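Local coordinates for fatty Acid Kinase (Fak) B3 protein (Streptococcus pneumoniae, PDB 6CNG) that binds long-chain fatty acids, here linoleic acid, and may take part in lipid transport or fatty acid metabolism, at residues C31-L36 / L147-L152. Numbering follows the deposited sequence.
Sequences CDYRQL and LLVEKL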
loop_
_atom_site.group_PDB
_atom_site.type_symbol
_atom_site.label_atom_id
_atom_site.label_comp_id
_atom_site.label_asym_id
_atom_site.label_seq_id
_atom_site.Cartn_x
_atom_site.Cartn_y
_atom_site.Cartn_z
ATOM N N CYS A 31 1.916 0.913 -3.508
ATOM C CA CYS A 31 1.946 -0.519 -3.789
ATOM C C CYS A 31 3.391 -0.993 -3.764
ATOM O O CYS A 31 4.285 -0.340 -4.299
ATOM C CB CYS A 31 1.370 -0.797 -5.180
ATOM S SG CYS A 31 1.462 -2.494 -5.808
ATOM N N ASP A 32 3.613 -2.138 -3.153
ATOM C CA ASP A 32 4.966 -2.615 -2.959
ATOM C C ASP A 32 5.511 -3.417 -4.124
ATOM O O ASP A 32 6.714 -3.669 -4.143
ATOM C CB ASP A 32 5.006 -3.454 -1.682
ATOM C CG ASP A 32 4.435 -2.705 -0.493
ATOM O OD1 ASP A 32 4.993 -1.675 -0.113
ATOM O OD2 ASP A 32 3.401 -3.127 0.018
ATOM N N TYR A 33 4.671 -3.816 -5.079
ATOM C CA TYR A 33 5.123 -4.556 -6.249
ATOM C C TYR A 33 5.910 -3.648 -7.189
ATOM O O TYR A 33 5.466 -2.550 -7.526
ATOM C CB TYR A 33 3.915 -5.114 -7.013
ATOM C CG TYR A 33 3.193 -6.266 -6.358
ATOM C CD1 TYR A 33 3.880 -7.340 -5.836
ATOM C CD2 TYR A 33 1.822 -6.270 -6.264
ATOM C CE1 TYR A 33 3.206 -8.389 -5.243
ATOM C CE2 TYR A 33 1.146 -7.302 -5.678
ATOM C CZ TYR A 33 1.832 -8.363 -5.170
ATOM O OH TYR A 33 1.113 -9.389 -4.581
ATOM N N ARG A 34 7.070 -4.127 -7.642
ATOM C CA ARG A 34 7.692 -3.575 -8.841
ATOM C C ARG A 34 7.351 -4.404 -10.072
ATOM O O ARG A 34 7.230 -3.862 -11.175
ATOM C CB ARG A 34 9.217 -3.483 -8.690
ATOM C CG ARG A 34 9.768 -3.070 -7.306
ATOM C CD ARG A 34 9.412 -1.656 -6.952
ATOM N NE ARG A 34 10.394 -1.067 -6.050
ATOM C CZ ARG A 34 10.341 0.184 -5.607
ATOM N NH1 ARG A 34 9.345 0.975 -5.972
ATOM N NH2 ARG A 34 11.285 0.646 -4.804
ATOM N N GLN A 35 7.160 -5.703 -9.868
ATOM C CA GLN A 35 6.685 -6.622 -10.878
ATOM C C GLN A 35 5.494 -7.347 -10.288
ATOM O O GLN A 35 5.538 -7.761 -9.135
ATOM C CB GLN A 35 7.747 -7.690 -11.208
ATOM C CG GLN A 35 9.073 -7.162 -11.757
ATOM C CD GLN A 35 10.136 -8.237 -11.916
ATOM O OE1 GLN A 35 10.636 -8.468 -13.009
ATOM N NE2 GLN A 35 10.491 -8.882 -10.826
ATOM N N LEU A 36 4.463 -7.545 -11.096
ATOM C CA LEU A 36 3.264 -8.242 -10.655
ATOM C C LEU A 36 3.472 -9.719 -10.864
ATOM O O LEU A 36 3.744 -10.127 -11.987
ATOM C CB LEU A 36 2.089 -7.793 -11.491
ATOM C CG LEU A 36 0.702 -8.182 -10.992
ATOM C CD1 LEU A 36 0.504 -7.861 -9.542
ATOM C CD2 LEU A 36 -0.277 -7.429 -11.824
ATOM N N LEU A 147 -2.857 -6.610 -2.412
ATOM C CA LEU A 147 -3.935 -7.561 -2.623
ATOM C C LEU A 147 -4.871 -7.113 -3.726
ATOM O O LEU A 147 -5.344 -7.927 -4.525
ATOM C CB LEU A 147 -4.724 -7.707 -1.341
ATOM C CG LEU A 147 -4.133 -8.619 -0.268
ATOM C CD1 LEU A 147 -5.021 -8.602 0.946
ATOM C CD2 LEU A 147 -3.932 -10.028 -0.793
ATOM N N LEU A 148 -5.189 -5.831 -3.762
ATOM C CA LEU A 148 -6.105 -5.358 -4.785
ATOM C C LEU A 148 -5.522 -5.564 -6.161
ATOM O O LEU A 148 -6.223 -5.933 -7.097
ATOM C CB LEU A 148 -6.386 -3.880 -4.604
ATOM C CG LEU A 148 -7.138 -3.473 -3.357
ATOM C CD1 LEU A 148 -7.328 -1.988 -3.385
ATOM C CD2 LEU A 148 -8.453 -4.148 -3.278
ATOM N N VAL A 149 -4.236 -5.299 -6.306
ATOM C CA VAL A 149 -3.596 -5.468 -7.598
ATOM C C VAL A 149 -3.526 -6.933 -7.987
ATOM O O VAL A 149 -3.779 -7.298 -9.135
ATOM C CB VAL A 149 -2.225 -4.785 -7.533
ATOM C CG1 VAL A 149 -1.298 -5.394 -8.500
ATOM C CG2 VAL A 149 -2.419 -3.323 -7.800
ATOM N N GLU A 150 -3.185 -7.794 -7.044
ATOM C CA GLU A 150 -3.236 -9.214 -7.301
ATOM C C GLU A 150 -4.626 -9.646 -7.743
ATOM O O GLU A 150 -4.767 -10.463 -8.659
ATOM C CB GLU A 150 -2.831 -9.968 -6.042
ATOM C CG GLU A 150 -3.163 -11.443 -6.153
ATOM C CD GLU A 150 -2.645 -12.280 -5.004
ATOM O OE1 GLU A 150 -2.680 -13.524 -5.115
ATOM O OE2 GLU A 150 -2.192 -11.686 -4.009
ATOM N N LYS A 151 -5.662 -9.121 -7.101
ATOM C CA LYS A 151 -7.005 -9.533 -7.441
ATOM C C LYS A 151 -7.408 -9.036 -8.814
ATOM O O LYS A 151 -8.065 -9.753 -9.568
ATOM C CB LYS A 151 -7.975 -9.028 -6.395
ATOM C CG LYS A 151 -9.407 -9.420 -6.692
ATOM C CD LYS A 151 -9.635 -10.913 -6.824
ATOM C CE LYS A 151 -9.177 -11.668 -5.621
ATOM N NZ LYS A 151 -9.797 -13.017 -5.486
ATOM N N LEU A 152 -7.070 -7.812 -9.153
ATOM C CA LEU A 152 -7.385 -7.373 -10.493
ATOM C C LEU A 152 -6.787 -8.333 -11.512
ATOM O O LEU A 152 -7.456 -8.733 -12.473
ATOM C CB LEU A 152 -6.849 -5.976 -10.696
ATOM C CG LEU A 152 -7.523 -4.854 -9.942
ATOM C CD1 LEU A 152 -6.769 -3.582 -10.057
ATOM C CD2 LEU A 152 -8.916 -4.659 -10.498
#
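Val-149 reaches from helix 143-157 toward the loop 31-36, where Leu-36, Tyr-33 and Cys-31 meet its two methyls from the loop side. From CB, CG1 extends anti to the backbone N (chi1 154°) and points at the loop, where Leu-36 and Tyr-33 share it. Leu-36 CD1 presses on Val-149 CG1 at 3.2 Å, tighter than an ordinary methyl contact, while Leu-36 CD2 sits at a looser 4.0 Å from the same methyl. Tyr-33 meets it obliquely at CD2, 3.9 Å from Val-149 CG1, with CE2 just beyond. Val-149 CG2 points past Cys-31 and has its SG alongside at 4.4 Å, a loose contact. That sulfur also accepts a hydrogen bond from the backbone N of Tyr-33 (3.5 Å, 153° at the hydrogen). Farther out, the extended Glu-150 brings OE2 to 4.1 Å from Tyr-33 OH, with ring and carboxylate planes 72° apart; this is proximity rather than a bond, and OE2 pairs with Lys-277. Phe-45 of strand 43-54 touches Val-149, Tyr-33 and Leu-36, completing the apolar cluster. This is buried loop-on-helix packing in a DegV-family fold, joining the connection between parallel strands 23-28 and 43-54 to helix 143-157, away from the fatty acid pocket.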